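Local coordinates for isochorismatase family protein family (Burkholderia thailandensis, PDB 3TXY) that is of unknown function but belongs to the isochorismatase family of cysteine hydrolase-like proteins and probably acts as a hydrolase, at residues F58-Q64 and D85-F91; A18-Q22 and L131-A135. All blocks are in the same frame, centred on the assembly; numbering follows the deposited sequence.

Contact 1: F58-Q64 and D85-F91; sequences FVHTSYQ and DPEWSAF
His60 meets residues 85-91 through both its ring and its CB. The direct hydrogen bond runs from His60 ND1 to Ser89 O, 2.8 Å with 153° at the hydrogen, and the carbonyl oxygen lies somewhat out of the imidazole plane. With chi1 at 68°, His60 CG sits between the backbone N and carbonyl carbon, which swings the ring toward this carbonyl; NE2 bonds Thr105.

The Phe91 ring meets the imidazole obliquely, planes at 41°, with CE2 above one face near the rim; Phe91 CE1 is 3.6 Å from His60 CB and CZ 3.8 Å from Phe58 CB. Trp88 CH2 comes within 3.9 Å of Tyr63 CE1, the ring planes nearly parallel but so displaced that little of one covers the other.

The indole also meets a backbone carbonyl obliquely, Trp88 CZ3 lying 3.3 Å from Thr61 O. Two waters complete the polar contacts: one joins Ser62 OG to Ser89 OG, the other links Gln64 NE2, which also bonds Leu84 O, with Asp85 O and Ser89 OG. Ser62 OG accepts from Gln64 N in an ST turn, and Asp85 OD1 N-caps the short helix. The contact thus fastens an N-capped helical turn against the C-terminal end of a parallel strand in an alpha/beta fold.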
ATOM      1  N   PHE A  58      -1.805  10.910  16.365  1.00 11.70           N
ATOM      2  CA  PHE A  58      -2.288   9.614  16.771  1.00 11.46           C
ATOM      3  C   PHE A  58      -3.481   9.205  15.944  1.00 11.26           C
ATOM      4  O   PHE A  58      -4.513   9.902  15.919  1.00 11.08           O
ATOM      5  CB  PHE A  58      -2.687   9.615  18.237  1.00 11.83           C
ATOM      6  CG  PHE A  58      -1.537   9.818  19.185  1.00 12.16           C
ATOM      7  CD1 PHE A  58      -0.591   8.823  19.371  1.00 12.37           C
ATOM      8  CD2 PHE A  58      -1.413  10.992  19.907  1.00 12.71           C
ATOM      9  CE1 PHE A  58       0.462   8.997  20.265  1.00 12.56           C
ATOM     10  CE2 PHE A  58      -0.376  11.165  20.797  1.00 13.08           C
ATOM     11  CZ  PHE A  58       0.576  10.168  20.967  1.00 12.88           C
ATOM     12  N   VAL A  59      -3.338   8.044  15.304  1.00 10.89           N
ATOM     13  CA  VAL A  59      -4.334   7.517  14.395  1.00 10.68           C
ATOM     14  C   VAL A  59      -5.082   6.350  15.054  1.00 10.91           C
ATOM     15  O   VAL A  59      -4.471   5.441  15.617  1.00 11.26           O
ATOM     16  CB  VAL A  59      -3.667   7.023  13.092  1.00 10.27           C
ATOM     17  CG1 VAL A  59      -4.682   6.381  12.150  1.00 10.36           C
ATOM     18  CG2 VAL A  59      -2.920   8.157  12.393  1.00 10.22           C
ATOM     19  N   HIS A  60      -6.397   6.345  14.947  1.00 11.17           N
ATOM     20  CA  HIS A  60      -7.169   5.196  15.384  1.00 11.41           C
ATOM     21  C   HIS A  60      -8.206   4.885  14.353  1.00 11.49           C
ATOM     22  O   HIS A  60      -8.534   5.727  13.521  1.00 11.20           O
ATOM     23  CB  HIS A  60      -7.781   5.401  16.782  1.00 12.04           C
ATOM     24  CG  HIS A  60      -8.843   6.452  16.837  1.00 12.59           C
ATOM     25  ND1 HIS A  60      -9.968   6.294  17.559  1.00 13.64           N
ATOM     26  CD2 HIS A  60      -8.932   7.703  16.244  1.00 12.79           C
ATOM     27  CE1 HIS A  60     -10.743   7.382  17.424  1.00 13.81           C
ATOM     28  NE2 HIS A  60     -10.116   8.244  16.629  1.00 13.54           N
ATOM     29  N   THR A  61      -8.686   3.650  14.398  1.00 11.47           N
ATOM     30  CA  THR A  61      -9.704   3.141  13.498  1.00 11.66           C
ATOM     31  C   THR A  61     -11.030   3.076  14.230  1.00 12.11           C
ATOM     32  O   THR A  61     -11.120   2.572  15.356  1.00 12.28           O
ATOM     33  CB  THR A  61      -9.339   1.734  13.021  1.00 11.81           C
ATOM     34  OG1 THR A  61      -8.045   1.775  12.421  1.00 11.75           O
ATOM     35  CG2 THR A  61     -10.366   1.179  12.028  1.00 11.88           C
ATOM     36  N   SER A  62     -12.067   3.576  13.581  1.00 12.44           N
ATOM     37  CA  SER A  62     -13.405   3.507  14.114  1.00 13.05           C
ATOM     38  C   SER A  62     -14.392   3.224  12.991  1.00 13.24           C
ATOM     39  O   SER A  62     -14.200   3.675  11.888  1.00 12.81           O
ATOM     40  CB  SER A  62     -13.800   4.822  14.762  1.00 13.36           C
ATOM     41  OG  SER A  62     -15.103   4.734  15.308  1.00 13.97           O
ATOM     42  N   TYR A  63     -15.453   2.498  13.320  1.00 14.14           N
ATOM     43  CA  TYR A  63     -16.569   2.285  12.409  1.00 14.80           C
ATOM     44  C   TYR A  63     -17.890   2.821  12.983  1.00 15.88           C
ATOM     45  O   TYR A  63     -18.975   2.498  12.474  1.00 16.02           O
ATOM     46  CB  TYR A  63     -16.700   0.809  12.097  1.00 15.02           C
ATOM     47  CG  TYR A  63     -15.426   0.215  11.564  1.00 14.63           C
ATOM     48  CD1 TYR A  63     -14.723  -0.717  12.305  1.00 14.83           C
ATOM     49  CD2 TYR A  63     -14.921   0.591  10.325  1.00 14.39           C
ATOM     50  CE1 TYR A  63     -13.566  -1.285  11.834  1.00 14.68           C
ATOM     51  CE2 TYR A  63     -13.752   0.025   9.847  1.00 14.33           C
ATOM     52  CZ  TYR A  63     -13.086  -0.907  10.616  1.00 14.74           C
ATOM     53  OH  TYR A  63     -11.918  -1.493  10.191  1.00 15.79           O
ATOM     54  N   GLN A  64     -17.779   3.652  14.022  1.00 16.66           N
ATOM     55  CA  GLN A  64     -18.918   4.360  14.616  1.00 18.11           C
ATOM     56  C   GLN A  64     -19.618   5.212  13.557  1.00 18.76           C
ATOM     57  O   GLN A  64     -18.979   5.678  12.623  1.00 18.08           O
ATOM     58  CB  GLN A  64     -18.438   5.236  15.790  1.00 18.77           C
ATOM     59  CG  GLN A  64     -17.871   4.440  16.962  1.00 19.07           C
ATOM     60  CD  GLN A  64     -18.923   3.544  17.597  1.00 20.56           C
ATOM     61  OE1 GLN A  64     -20.121   3.807  17.471  1.00 20.69           O
ATOM     62  NE2 GLN A  64     -18.487   2.485  18.275  1.00 21.08           N
ATOM     63  N   ASP A  85     -18.147  -1.302  19.977  1.00 23.53           N
ATOM     64  CA  ASP A  85     -17.862  -0.900  21.354  1.00 23.34           C
ATOM     65  C   ASP A  85     -17.001   0.365  21.319  1.00 22.25           C
ATOM     66  O   ASP A  85     -15.917   0.352  20.734  1.00 19.88           O
ATOM     67  CB  ASP A  85     -17.098  -2.024  22.054  1.00 24.16           C
ATOM     68  CG  ASP A  85     -16.909  -1.792  23.544  1.00 25.28           C
ATOM     69  OD1 ASP A  85     -16.983  -0.643  24.038  1.00 25.95           O
ATOM     70  OD2 ASP A  85     -16.665  -2.802  24.232  1.00 26.45           O
ATOM     71  N   PRO A  86     -17.462   1.460  21.951  1.00 21.95           N
ATOM     72  CA  PRO A  86     -16.610   2.653  21.949  1.00 21.64           C
ATOM     73  C   PRO A  86     -15.210   2.417  22.545  1.00 21.17           C
ATOM     74  O   PRO A  86     -14.261   3.078  22.149  1.00 19.85           O
ATOM     75  CB  PRO A  86     -17.408   3.660  22.795  1.00 22.17           C
ATOM     76  CG  PRO A  86     -18.822   3.191  22.679  1.00 22.80           C
ATOM     77  CD  PRO A  86     -18.725   1.696  22.680  1.00 22.56           C
ATOM     78  N   GLU A  87     -15.079   1.467  23.471  1.00 21.75           N
ATOM     79  CA  GLU A  87     -13.765   1.172  24.044  1.00 21.97           C
ATOM     80  C   GLU A  87     -12.790   0.544  23.045  1.00 19.73           C
ATOM     81  O   GLU A  87     -11.583   0.720  23.174  1.00 19.23           O
ATOM     82  CB  GLU A  87     -13.890   0.299  25.304  1.00 24.46           C
ATOM     83  CG  GLU A  87     -14.399   1.066  26.521  1.00 27.26           C
ATOM     84  CD  GLU A  87     -13.636   2.365  26.764  1.00 29.48           C
ATOM     85  OE1 GLU A  87     -12.412   2.299  26.995  1.00 32.31           O
ATOM     86  OE2 GLU A  87     -14.256   3.458  26.711  1.00 32.63           O
ATOM     87  N   TRP A  88     -13.315  -0.144  22.032  1.00 18.17           N
ATOM     88  CA  TRP A  88     -12.475  -0.774  21.038  1.00 17.06           C
ATOM     89  C   TRP A  88     -11.586   0.229  20.310  1.00 15.86           C
ATOM     90  O   TRP A  88     -10.421  -0.067  20.022  1.00 15.01           O
ATOM     91  CB  TRP A  88     -13.338  -1.583  20.070  1.00 16.91           C
ATOM     92  CG  TRP A  88     -12.512  -2.277  19.022  1.00 16.55           C
ATOM     93  CD1 TRP A  88     -11.864  -3.505  19.114  1.00 16.50           C
ATOM     94  CD2 TRP A  88     -12.237  -1.805  17.659  1.00 15.79           C
ATOM     95  NE1 TRP A  88     -11.197  -3.791  17.947  1.00 16.11           N
ATOM     96  CE2 TRP A  88     -11.382  -2.818  17.037  1.00 15.76           C
ATOM     97  CE3 TRP A  88     -12.599  -0.679  16.922  1.00 15.50           C
ATOM     98  CZ2 TRP A  88     -10.936  -2.696  15.721  1.00 15.47           C
ATOM     99  CZ3 TRP A  88     -12.123  -0.547  15.617  1.00 14.92           C
ATOM    100  CH2 TRP A  88     -11.314  -1.534  15.027  1.00 15.24           C
ATOM    101  N   SER A  89     -12.116   1.422  20.046  1.00 15.26           N
ATOM    102  CA  SER A  89     -11.379   2.466  19.299  1.00 14.85           C
ATOM    103  C   SER A  89     -10.751   3.565  20.173  1.00 14.49           C
ATOM    104  O   SER A  89     -10.060   4.460  19.629  1.00 13.87           O
ATOM    105  CB  SER A  89     -12.292   3.115  18.251  1.00 14.87           C
ATOM    106  OG  SER A  89     -13.443   3.697  18.840  1.00 15.82           O
ATOM    107  N   ALA A  90     -10.966   3.505  21.495  1.00 14.48           N
ATOM    108  CA  ALA A  90     -10.341   4.443  22.444  1.00 14.46           C
ATOM    109  C   ALA A  90      -8.830   4.199  22.515  1.00 14.07           C
ATOM    110  O   ALA A  90      -8.386   3.061  22.483  1.00 13.73           O
ATOM    111  CB  ALA A  90     -10.957   4.301  23.850  1.00 14.93           C
ATOM    112  N   PHE A  91      -8.042   5.264  22.641  1.00 14.18           N
ATOM    113  CA  PHE A  91      -6.585   5.106  22.736  1.00 14.14           C
ATOM    114  C   PHE A  91      -6.193   4.403  24.031  1.00 14.74           C
ATOM    115  O   PHE A  91      -6.839   4.572  25.080  1.00 15.34           O
ATOM    116  CB  PHE A  91      -5.872   6.456  22.622  1.00 13.91           C
ATOM    117  CG  PHE A  91      -5.959   7.057  21.258  1.00 13.63           C
ATOM    118  CD1 PHE A  91      -5.255   6.496  20.206  1.00 13.12           C
ATOM    119  CD2 PHE A  91      -6.750   8.170  21.014  1.00 13.72           C
ATOM    120  CE1 PHE A  91      -5.345   7.035  18.929  1.00 12.81           C
ATOM    121  CE2 PHE A  91      -6.825   8.731  19.742  1.00 13.52           C
ATOM    122  CZ  PHE A  91      -6.125   8.151  18.701  1.00 12.98           C
TER
HETATM  123  O   HOH W   1     -14.217   6.293  17.972  1.00 31.99           O
HETATM  124  O   HOH W   2     -15.454   1.924  18.556  1.00 13.60           O

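Contact 2: A18-Q22 and L131-A135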
ATOM      1  N   ALA A  18       1.460   7.636  14.711  1.00  9.13           N
ATOM      2  CA  ALA A  18       1.331   6.371  15.431  1.00  9.22           C
ATOM      3  C   ALA A  18       0.023   5.703  15.049  1.00  9.22           C
ATOM      4  O   ALA A  18      -1.049   6.306  15.207  1.00  9.49           O
ATOM      5  CB  ALA A  18       1.348   6.642  16.938  1.00  9.52           C
ATOM      6  N   ILE A  19       0.095   4.463  14.556  1.00  9.38           N
ATOM      7  CA  ILE A  19      -1.079   3.799  13.967  1.00  9.28           C
ATOM      8  C   ILE A  19      -1.750   2.809  14.911  1.00  9.51           C
ATOM      9  O   ILE A  19      -1.125   1.848  15.343  1.00  9.49           O
ATOM     10  CB  ILE A  19      -0.700   3.027  12.682  1.00  9.15           C
ATOM     11  CG1 ILE A  19       0.024   3.914  11.653  1.00  8.91           C
ATOM     12  CG2 ILE A  19      -1.948   2.416  12.068  1.00  8.96           C
ATOM     13  CD1 ILE A  19      -0.741   5.166  11.257  1.00  9.08           C
ATOM     14  N   ASP A  20      -3.035   3.058  15.196  1.00  9.87           N
ATOM     15  CA  ASP A  20      -3.983   2.093  15.790  1.00 10.20           C
ATOM     16  C   ASP A  20      -3.576   1.612  17.191  1.00 10.56           C
ATOM     17  O   ASP A  20      -3.835   0.468  17.559  1.00 11.00           O
ATOM     18  CB  ASP A  20      -4.224   0.887  14.871  1.00 10.20           C
ATOM     19  CG  ASP A  20      -5.095   1.221  13.682  1.00 10.14           C
ATOM     20  OD1 ASP A  20      -5.835   2.227  13.734  1.00 10.53           O
ATOM     21  OD2 ASP A  20      -5.039   0.479  12.688  1.00 10.40           O
ATOM     22  N   LEU A  21      -2.999   2.504  17.984  1.00 10.56           N
ATOM     23  CA  LEU A  21      -2.644   2.160  19.365  1.00 11.05           C
ATOM     24  C   LEU A  21      -3.866   2.375  20.265  1.00 11.28           C
ATOM     25  O   LEU A  21      -3.895   3.230  21.176  1.00 11.58           O
ATOM     26  CB  LEU A  21      -1.391   2.900  19.801  1.00 11.17           C
ATOM     27  CG  LEU A  21      -0.152   2.626  18.934  1.00 10.87           C
ATOM     28  CD1 LEU A  21       1.045   3.420  19.474  1.00 11.21           C
ATOM     29  CD2 LEU A  21       0.191   1.143  18.878  1.00 10.72           C
ATOM     30  N   GLN A  22      -4.870   1.554  19.966  1.00 11.40           N
ATOM     31  CA  GLN A  22      -6.179   1.590  20.580  1.00 11.89           C
ATOM     32  C   GLN A  22      -6.454   0.289  21.330  1.00 12.61           C
ATOM     33  O   GLN A  22      -5.879  -0.766  21.013  1.00 12.59           O
ATOM     34  CB  GLN A  22      -7.251   1.852  19.517  1.00 11.57           C
ATOM     35  CG  GLN A  22      -7.447   0.741  18.496  1.00 11.25           C
ATOM     36  CD  GLN A  22      -8.202   1.225  17.278  1.00 10.89           C
ATOM     37  OE1 GLN A  22      -7.715   2.065  16.554  1.00 10.43           O
ATOM     38  NE2 GLN A  22      -9.397   0.719  17.076  1.00 10.88           N
ATOM     39  N   LEU A 131       7.070   6.740  11.720  1.00 11.83           N
ATOM     40  CA  LEU A 131       5.925   5.858  11.825  1.00 11.51           C
ATOM     41  C   LEU A 131       6.109   4.763  12.874  1.00 11.35           C
ATOM     42  O   LEU A 131       7.125   4.068  12.911  1.00 11.36           O
ATOM     43  CB  LEU A 131       5.687   5.246  10.448  1.00 11.92           C
ATOM     44  CG  LEU A 131       4.331   5.000   9.834  1.00 12.13           C
ATOM     45  CD1 LEU A 131       3.249   6.043  10.112  1.00 11.84           C
ATOM     46  CD2 LEU A 131       4.559   4.857   8.316  1.00 12.43           C
ATOM     47  N   THR A 132       5.119   4.658  13.758  1.00 10.85           N
ATOM     48  CA  THR A 132       5.007   3.552  14.692  1.00 10.81           C
ATOM     49  C   THR A 132       3.611   2.954  14.597  1.00 10.50           C
ATOM     50  O   THR A 132       2.704   3.542  14.000  1.00 10.26           O
ATOM     51  CB  THR A 132       5.263   3.993  16.152  1.00 11.11           C
ATOM     52  OG1 THR A 132       4.084   4.594  16.714  1.00 11.00           O
ATOM     53  CG2 THR A 132       6.407   4.963  16.233  1.00 11.21           C
ATOM     54  N   GLY A 133       3.439   1.792  15.209  1.00 10.55           N
ATOM     55  CA  GLY A 133       2.115   1.211  15.442  1.00 10.51           C
ATOM     56  C   GLY A 133       1.921  -0.240  15.013  1.00 10.63           C
ATOM     57  O   GLY A 133       2.881  -0.990  14.845  1.00 10.64           O
ATOM     58  N   ILE A 134       0.646  -0.618  14.864  1.00 10.58           N
ATOM     59  CA  ILE A 134       0.224  -1.997  14.676  1.00 10.90           C
ATOM     60  C   ILE A 134      -0.814  -2.022  13.533  1.00 10.78           C
ATOM     61  O   ILE A 134      -1.654  -1.118  13.497  1.00 10.77           O
ATOM     62  CB  ILE A 134      -0.467  -2.532  15.972  1.00 11.44           C
ATOM     63  CG1 ILE A 134       0.421  -2.329  17.212  1.00 11.68           C
ATOM     64  CG2 ILE A 134      -0.895  -3.980  15.786  1.00 12.03           C
ATOM     65  CD1 ILE A 134      -0.382  -2.345  18.506  1.00 12.04           C
ATOM     66  N   ALA A 135      -0.807  -2.988  12.594  1.00 10.85           N
ATOM     67  CA  ALA A 135       0.237  -3.994  12.384  1.00 11.03           C
ATOM     68  C   ALA A 135       1.232  -3.503  11.330  1.00 10.83           C
ATOM     69  O   ALA A 135       0.887  -2.767  10.420  1.00 10.62           O
ATOM     70  CB  ALA A 135      -0.375  -5.316  11.934  1.00 11.44           C
TER
HETATM   71  O   HOH W   3      -4.099  -1.870  13.186  1.00 15.94           O
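Ile19 and Gly133 pair side by side where strands 14-19 and 128-134 run parallel at the centre of the isochorismatase alpha/beta fold, in its six-stranded parallel sheet. The tight part is the backbone. Ile19 N donates to Thr132 O at 2.8 Å, and Ile134 N donates to Ile19 O at 3.1 Å. Gly133 CA lies 3.3 Å from Ile19 O, so a CA-H contact supplements the N-H bond at this oxygen. On the face carrying Ala18 and Thr132, Ala18 CB lies 3.4 Å from Thr132 OG1, a hydroxyl that bonds Thr42 of helix 35-51. Leu21, at the centre of an inverse gamma turn, reaches back with CD2 to Ile134 CD1 at 3.6 Å; the two side chains cross at about a right angle.

The apolar contact between Ile19 and Leu131 is looser, CG1 to CD1 4.2 Å. Beyond the bonded pairs the chains diverge, though Asp20 CB still approaches Ile134 O directly. Asp20 OD1 is hydrogen-bonded to Thr61 OG1, and OD2 forms a salt bridge with Lys106. Alongside, a water bridges the two chains: Ile134 O, the carbonyl oxygen of the cis peptide to Ala135, accepts from it at 2.6 Å, and Asp20 OD2 accepts its other hydrogen, likewise at 2.6 Å.

Along the chain the segments come in the order 18-22, 58-64, 85-91 and 131-135, so contact 1 is nested within the loop that contact 2 closes. Their centres lie 12 Å apart, and they share one parallel sheet, in which strand 14-19 stands between 56-61 and 128-134. Contact 2 is buried near the middle of the chain; contact 1 is nearer the periphery. Val59 O to Asp20 N and Thr61 OG1 to Asp20 OD1 probably link them by hydrogen bonds, while Gln22 bonds both Thr61 N and Trp88 O. Together they shape the C-terminal ends of the strands, as in related hydrolases probably the active-site side.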